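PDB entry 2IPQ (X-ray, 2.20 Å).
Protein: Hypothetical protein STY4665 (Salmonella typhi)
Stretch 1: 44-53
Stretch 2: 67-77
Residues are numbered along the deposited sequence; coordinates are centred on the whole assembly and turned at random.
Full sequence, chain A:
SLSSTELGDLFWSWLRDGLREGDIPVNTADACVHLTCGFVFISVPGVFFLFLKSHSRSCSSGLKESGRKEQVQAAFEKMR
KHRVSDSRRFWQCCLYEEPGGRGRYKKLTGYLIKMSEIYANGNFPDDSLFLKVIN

Stretch 1 44-53: VPGVFFLFLK
Stretch 2 67-77: GRKEQVQAAFE

Two helices of one chain, 46-53 and 68-77, pack across each other with their N-to-C directions 108° apart and their axes 9.8 Å apart at closest approach. The register is set where Phe 48 CA lies 6.1 Å from Lys 69 CA. Before the first helix, Val 44 is extended (phi/psi -123/141) and a cis peptide bond leads into Pro 45 (-81/-4, C-gamma endo); from Gly 46 onward, and through the whole of 68-77, the backbone is helical.

Backbone hydrogen bonds stay within each stretch. Phe 49 N donates to Pro 45 O, just before the first helix (3.1 Å), and Leu 52 N to Phe 48 O (2.9 Å); in the second, Gln 73 N donates to Lys 69 O (3.0 Å) and Phe 76 N to Val 72 O (2.6 Å). No hydrogen bond crosses between the stretches, so the 474 Å² they bury together depends on packing.

Phe 48 is the centre of that packing. Its CA-to-CB bond points toward the second helix, and with chi1 m (-66°) and chi2 -59° the ring enters a hole formed by Lys 69, Val 72, Gln 73 and Phe 76, residues brought together by the helical repeat. Gln 73 covers one ring face: its CB lies 4.0 Å from the centroid of the Phe 48 ring, 25° off the normal, a CH-pi contact, while Gln 73 CA is 3.7 Å from Phe 48 CZ. Phe 76 (chi1 t, 171°; chi2 61°) brings CD2 to the ring edge, 4.0 Å from Phe 48 CZ. A large, flat apolar side chain suits this buried hole.

Val 72, chi1 t (-170°), is a compact branched partner for three residues. Its CG1 meets Phe 48 CD1 at 3.8 Å; its CG2 lies 4.0 Å from both Phe 51 CE2 and Leu 52 CD1. Phe 51 is t (172°, chi2 78°), whereas Leu 52 has off-well angles (-102°, 7°) and also places CD2 3.9 Å from Lys 69 N, against the start of the second helix.

Lys 69 combines apolar packing with a polar end. With chi angles of -172°, -79°, -105° and -140°, its CG lies 3.9 Å from Phe 48 CB and its CE 3.9 Å from Pro 45 CB. Lys 69 NZ then donates to Gln 73 OE1 (2.8 Å), while Gln 73 (chi 172°, 160°, 25°) has its NE2 hydrogen-bonded elsewhere in the structure. The aliphatic parts of Lys 69 and Gln 73 thus pack against Phe 48, Gln 73 over one ring face, while Lys 69 NZ and the Gln 73 amide keep hydrogen-bond partners.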

ATOM      1  N   VAL A  44      -5.992   1.233  -2.732  1.00 48.91           N
ATOM      2  CA  VAL A  44      -6.748   0.280  -3.549  1.00 49.33           C
ATOM      3  C   VAL A  44      -7.839   1.017  -4.318  1.00 48.51           C
ATOM      4  O   VAL A  44      -8.475   1.930  -3.790  1.00 47.75           O
ATOM      5  CB  VAL A  44      -7.392  -0.905  -2.745  1.00 47.25           C
ATOM      6  CG1 VAL A  44      -6.554  -1.320  -1.529  1.00 48.18           C
ATOM      7  CG2 VAL A  44      -8.739  -0.578  -2.331  1.00 50.81           C
ATOM      8  N   PRO A  45      -8.061   0.625  -5.578  1.00 48.09           N
ATOM      9  CA  PRO A  45      -7.470  -0.516  -6.270  1.00 46.50           C
ATOM     10  C   PRO A  45      -6.050  -0.297  -6.844  1.00 45.80           C
ATOM     11  O   PRO A  45      -5.476  -1.230  -7.369  1.00 44.77           O
ATOM     12  CB  PRO A  45      -8.458  -0.740  -7.410  1.00 45.60           C
ATOM     13  CG  PRO A  45      -8.828   0.672  -7.787  1.00 46.35           C
ATOM     14  CD  PRO A  45      -8.995   1.364  -6.450  1.00 48.54           C
ATOM     15  N   GLY A  46      -5.489   0.910  -6.751  1.00 49.34           N
ATOM     16  CA  GLY A  46      -4.216   1.239  -7.409  1.00 45.94           C
ATOM     17  C   GLY A  46      -3.094   0.209  -7.229  1.00 47.83           C
ATOM     18  O   GLY A  46      -2.416  -0.142  -8.186  1.00 48.65           O
ATOM     19  N   VAL A  47      -2.878  -0.295  -6.019  1.00 47.40           N
ATOM     20  CA  VAL A  47      -1.733  -1.180  -5.798  1.00 47.85           C
ATOM     21  C   VAL A  47      -1.925  -2.550  -6.479  1.00 48.59           C
ATOM     22  O   VAL A  47      -0.972  -3.200  -6.880  1.00 48.30           O
ATOM     23  CB  VAL A  47      -1.463  -1.414  -4.309  1.00 50.63           C
ATOM     24  CG1 VAL A  47      -2.625  -2.190  -3.694  1.00 50.83           C
ATOM     25  CG2 VAL A  47      -0.184  -2.266  -4.144  1.00 47.76           C
ATOM     26  N   PHE A  48      -3.171  -2.986  -6.618  1.00 48.76           N
ATOM     27  CA  PHE A  48      -3.464  -4.247  -7.283  1.00 46.89           C
ATOM     28  C   PHE A  48      -3.375  -4.105  -8.795  1.00 48.10           C
ATOM     29  O   PHE A  48      -2.893  -4.996  -9.482  1.00 49.47           O
ATOM     30  CB  PHE A  48      -4.835  -4.741  -6.866  1.00 45.65           C
ATOM     31  CG  PHE A  48      -4.921  -5.105  -5.405  1.00 48.87           C
ATOM     32  CD1 PHE A  48      -4.087  -6.082  -4.871  1.00 43.81           C
ATOM     33  CD2 PHE A  48      -5.838  -4.477  -4.576  1.00 45.82           C
ATOM     34  CE1 PHE A  48      -4.159  -6.425  -3.523  1.00 54.53           C
ATOM     35  CE2 PHE A  48      -5.923  -4.797  -3.236  1.00 53.42           C
ATOM     36  CZ  PHE A  48      -5.083  -5.777  -2.693  1.00 52.42           C
ATOM     37  N   PHE A  49      -3.838  -2.980  -9.318  1.00 48.99           N
ATOM     38  CA  PHE A  49      -3.684  -2.690 -10.741  1.00 48.62           C
ATOM     39  C   PHE A  49      -2.208  -2.620 -11.131  1.00 48.89           C
ATOM     40  O   PHE A  49      -1.825  -3.051 -12.215  1.00 46.23           O
ATOM     41  CB  PHE A  49      -4.362  -1.366 -11.083  1.00 49.55           C
ATOM     42  CG  PHE A  49      -5.847  -1.454 -11.167  1.00 49.50           C
ATOM     43  CD1 PHE A  49      -6.464  -2.631 -11.551  1.00 52.55           C
ATOM     44  CD2 PHE A  49      -6.634  -0.352 -10.871  1.00 58.16           C
ATOM     45  CE1 PHE A  49      -7.844  -2.721 -11.636  1.00 54.63           C
ATOM     46  CE2 PHE A  49      -8.030  -0.429 -10.957  1.00 56.79           C
ATOM     47  CZ  PHE A  49      -8.627  -1.621 -11.336  1.00 55.48           C
ATOM     48  N   LEU A  50      -1.385  -2.063 -10.241  1.00 47.99           N
ATOM     49  CA  LEU A  50       0.051  -1.995 -10.479  1.00 49.48           C
ATOM     50  C   LEU A  50       0.720  -3.381 -10.480  1.00 48.25           C
ATOM     51  O   LEU A  50       1.562  -3.639 -11.317  1.00 51.07           O
ATOM     52  CB  LEU A  50       0.707  -1.061  -9.455  1.00 46.98           C
ATOM     53  CG  LEU A  50       2.210  -0.814  -9.603  1.00 54.15           C
ATOM     54  CD1 LEU A  50       2.630  -0.215 -10.992  1.00 49.59           C
ATOM     55  CD2 LEU A  50       2.772   0.024  -8.420  1.00 54.00           C
ATOM     56  N   PHE A  51       0.341  -4.252  -9.542  1.00 48.85           N
ATOM     57  CA  PHE A  51       0.711  -5.684  -9.559  1.00 48.15           C
ATOM     58  C   PHE A  51       0.347  -6.306 -10.887  1.00 48.34           C
ATOM     59  O   PHE A  51       1.194  -6.866 -11.578  1.00 47.56           O
ATOM     60  CB  PHE A  51      -0.023  -6.458  -8.439  1.00 48.33           C
ATOM     61  CG  PHE A  51       0.157  -7.968  -8.507  1.00 46.94           C
ATOM     62  CD1 PHE A  51       1.334  -8.570  -8.063  1.00 41.21           C
ATOM     63  CD2 PHE A  51      -0.846  -8.782  -9.030  1.00 48.42           C
ATOM     64  CE1 PHE A  51       1.501  -9.952  -8.126  1.00 42.43           C
ATOM     65  CE2 PHE A  51      -0.688 -10.184  -9.105  1.00 42.54           C
ATOM     66  CZ  PHE A  51       0.486 -10.763  -8.646  1.00 42.62           C
ATOM     67  N   LEU A  52      -0.932  -6.197 -11.228  1.00 49.40           N
ATOM     68  CA  LEU A  52      -1.481  -6.778 -12.423  1.00 50.91           C
ATOM     69  C   LEU A  52      -0.685  -6.356 -13.660  1.00 52.75           C
ATOM     70  O   LEU A  52      -0.541  -7.107 -14.609  1.00 52.18           O
ATOM     71  CB  LEU A  52      -2.952  -6.366 -12.554  1.00 51.05           C
ATOM     72  CG  LEU A  52      -4.055  -7.370 -12.177  1.00 53.68           C
ATOM     73  CD1 LEU A  52      -3.534  -8.666 -11.540  1.00 50.16           C
ATOM     74  CD2 LEU A  52      -5.186  -6.746 -11.359  1.00 48.28           C
ATOM     75  N   LYS A  53      -0.168  -5.141 -13.635  1.00 57.06           N
ATOM     76  CA  LYS A  53       0.480  -4.559 -14.796  1.00 61.05           C
ATOM     77  C   LYS A  53       1.829  -5.237 -15.031  1.00 61.59           C
ATOM     78  O   LYS A  53       2.313  -5.283 -16.160  1.00 61.55           O
ATOM     79  CB  LYS A  53       0.622  -3.036 -14.611  1.00 61.20           C
ATOM     80  CG  LYS A  53       1.577  -2.331 -15.570  1.00 64.08           C
ATOM     81  CD  LYS A  53       1.242  -0.835 -15.704  1.00 64.35           C
ATOM     82  CE  LYS A  53       1.256  -0.113 -14.349  1.00 73.84           C
ATOM     83  NZ  LYS A  53       2.430   0.812 -14.162  1.00 74.16           N
ATOM     84  N   GLY A  67     -12.057  -8.039 -10.547  1.00 56.63           N
ATOM     85  CA  GLY A  67     -12.263  -9.325 -11.246  1.00 57.91           C
ATOM     86  C   GLY A  67     -11.038 -10.234 -11.158  1.00 58.04           C
ATOM     87  O   GLY A  67     -11.014 -11.199 -10.388  1.00 57.66           O
ATOM     88  N   ARG A  68     -10.010  -9.925 -11.947  1.00 58.05           N
ATOM     89  CA  ARG A  68      -8.630 -10.284 -11.584  1.00 56.58           C
ATOM     90  C   ARG A  68      -8.212  -9.525 -10.320  1.00 54.09           C
ATOM     91  O   ARG A  68      -7.553 -10.083  -9.447  1.00 53.77           O
ATOM     92  CB  ARG A  68      -7.663 -10.019 -12.750  1.00 56.88           C
ATOM     93  CG  ARG A  68      -7.171 -11.287 -13.462  1.00 55.98           C
ATOM     94  CD  ARG A  68      -7.339 -11.201 -14.989  1.00 61.17           C
ATOM     95  NE  ARG A  68      -8.101 -12.340 -15.532  1.00 61.22           N
ATOM     96  CZ  ARG A  68      -8.473 -12.474 -16.804  1.00 59.63           C
ATOM     97  NH1 ARG A  68      -8.163 -11.550 -17.703  1.00 59.15           N
ATOM     98  NH2 ARG A  68      -9.160 -13.539 -17.182  1.00 60.17           N
ATOM     99  N   LYS A  69      -8.619  -8.265 -10.224  1.00 51.53           N
ATOM    100  CA  LYS A  69      -8.362  -7.459  -9.038  1.00 53.75           C
ATOM    101  C   LYS A  69      -9.022  -8.052  -7.805  1.00 54.05           C
ATOM    102  O   LYS A  69      -8.416  -8.107  -6.731  1.00 55.03           O
ATOM    103  CB  LYS A  69      -8.861  -6.019  -9.242  1.00 55.74           C
ATOM    104  CG  LYS A  69      -8.470  -5.031  -8.133  1.00 54.44           C
ATOM    105  CD  LYS A  69      -9.375  -5.178  -6.928  1.00 62.91           C
ATOM    106  CE  LYS A  69     -10.390  -4.032  -6.848  1.00 68.98           C
ATOM    107  NZ  LYS A  69     -10.597  -3.564  -5.429  1.00 68.44           N
ATOM    108  N   GLU A  70     -10.269  -8.482  -7.965  1.00 52.57           N
ATOM    109  CA  GLU A  70     -11.011  -9.129  -6.899  1.00 53.38           C
ATOM    110  C   GLU A  70     -10.256 -10.358  -6.346  1.00 51.17           C
ATOM    111  O   GLU A  70     -10.161 -10.519  -5.131  1.00 49.20           O
ATOM    112  CB  GLU A  70     -12.419  -9.514  -7.399  1.00 53.78           C
ATOM    113  CG  GLU A  70     -13.575  -9.337  -6.378  1.00 58.32           C
ATOM    114  CD  GLU A  70     -14.923  -9.970  -6.842  1.00 58.53           C
ATOM    115  OE1 GLU A  70     -15.937  -9.235  -6.969  1.00 63.90           O
ATOM    116  OE2 GLU A  70     -14.973 -11.202  -7.078  1.00 63.57           O
ATOM    117  N   GLN A  71      -9.732 -11.211  -7.244  1.00 50.84           N
ATOM    118  CA  GLN A  71      -8.941 -12.417  -6.890  1.00 49.03           C
ATOM    119  C   GLN A  71      -7.715 -12.097  -6.031  1.00 47.45           C
ATOM    120  O   GLN A  71      -7.573 -12.594  -4.923  1.00 47.53           O
ATOM    121  CB  GLN A  71      -8.452 -13.126  -8.148  1.00 47.59           C
ATOM    122  CG  GLN A  71      -9.004 -14.526  -8.350  1.00 58.52           C
ATOM    123  CD  GLN A  71     -10.165 -14.545  -9.331  1.00 67.20           C
ATOM    124  OE1 GLN A  71     -10.399 -15.541 -10.018  1.00 68.34           O
ATOM    125  NE2 GLN A  71     -10.905 -13.432  -9.401  1.00 69.18           N
ATOM    126  N   VAL A  72      -6.834 -11.259  -6.558  1.00 46.78           N
ATOM    127  CA  VAL A  72      -5.630 -10.860  -5.838  1.00 48.79           C
ATOM    128  C   VAL A  72      -5.927 -10.233  -4.474  1.00 47.72           C
ATOM    129  O   VAL A  72      -5.301 -10.602  -3.488  1.00 47.96           O
ATOM    130  CB  VAL A  72      -4.773  -9.865  -6.655  1.00 48.98           C
ATOM    131  CG1 VAL A  72      -3.430  -9.680  -5.982  1.00 51.51           C
ATOM    132  CG2 VAL A  72      -4.573 -10.391  -8.051  1.00 48.31           C
ATOM    133  N   GLN A  73      -6.869  -9.294  -4.426  1.00 44.68           N
ATOM    134  CA  GLN A  73      -7.286  -8.695  -3.159  1.00 45.99           C
ATOM    135  C   GLN A  73      -7.801  -9.702  -2.124  1.00 46.16           C
ATOM    136  O   GLN A  73      -7.362  -9.692  -0.967  1.00 45.42           O
ATOM    137  CB  GLN A  73      -8.329  -7.610  -3.391  1.00 44.88           C
ATOM    138  CG  GLN A  73      -8.961  -7.081  -2.109  1.00 49.05           C
ATOM    139  CD  GLN A  73      -9.601  -5.726  -2.330  1.00 56.39           C
ATOM    140  OE1 GLN A  73      -9.972  -5.395  -3.453  1.00 60.21           O
ATOM    141  NE2 GLN A  73      -9.723  -4.933  -1.269  1.00 55.27           N
ATOM    142  N   ALA A  74      -8.724 -10.573  -2.536  1.00 44.91           N
ATOM    143  CA  ALA A  74      -9.147 -11.660  -1.683  1.00 46.49           C
ATOM    144  C   ALA A  74      -7.954 -12.526  -1.232  1.00 47.26           C
ATOM    145  O   ALA A  74      -7.843 -12.913  -0.047  1.00 47.21           O
ATOM    146  CB  ALA A  74     -10.223 -12.532  -2.388  1.00 45.67           C
ATOM    147  N   ALA A  75      -7.070 -12.850  -2.167  1.00 44.58           N
ATOM    148  CA  ALA A  75      -5.950 -13.710  -1.815  1.00 44.44           C
ATOM    149  C   ALA A  75      -5.052 -12.937  -0.841  1.00 43.79           C
ATOM    150  O   ALA A  75      -4.586 -13.472   0.165  1.00 46.71           O
ATOM    151  CB  ALA A  75      -5.194 -14.163  -3.046  1.00 39.46           C
ATOM    152  N   PHE A  76      -4.816 -11.676  -1.124  1.00 44.03           N
ATOM    153  CA  PHE A  76      -4.000 -10.871  -0.212  1.00 45.10           C
ATOM    154  C   PHE A  76      -4.585 -10.818   1.204  1.00 46.04           C
ATOM    155  O   PHE A  76      -3.862 -11.004   2.169  1.00 43.96           O
ATOM    156  CB  PHE A  76      -3.845  -9.451  -0.720  1.00 43.72           C
ATOM    157  CG  PHE A  76      -3.189  -8.532   0.277  1.00 45.21           C
ATOM    158  CD1 PHE A  76      -1.890  -8.785   0.722  1.00 44.91           C
ATOM    159  CD2 PHE A  76      -3.874  -7.425   0.777  1.00 46.88           C
ATOM    160  CE1 PHE A  76      -1.276  -7.940   1.644  1.00 45.89           C
ATOM    161  CE2 PHE A  76      -3.272  -6.569   1.718  1.00 43.63           C
ATOM    162  CZ  PHE A  76      -1.971  -6.831   2.139  1.00 45.19           C
ATOM    163  N   GLU A  77      -5.881 -10.544   1.330  1.00 46.54           N
ATOM    164  CA  GLU A  77      -6.465 -10.364   2.666  1.00 51.58           C
ATOM    165  C   GLU A  77      -6.406 -11.610   3.522  1.00 51.62           C
ATOM    166  O   GLU A  77      -6.337 -11.525   4.754  1.00 52.81           O
ATOM    167  CB  GLU A  77      -7.905  -9.881   2.585  1.00 51.71           C
ATOM    168  CG  GLU A  77      -8.048  -8.381   2.284  1.00 53.23           C
ATOM    169  CD  GLU A  77      -9.484  -7.914   2.475  1.00 59.48           C
ATOM    170  OE1 GLU A  77     -10.345  -8.780   2.784  1.00 65.20           O
ATOM    171  OE2 GLU A  77      -9.755  -6.705   2.326  1.00 59.19           O
TER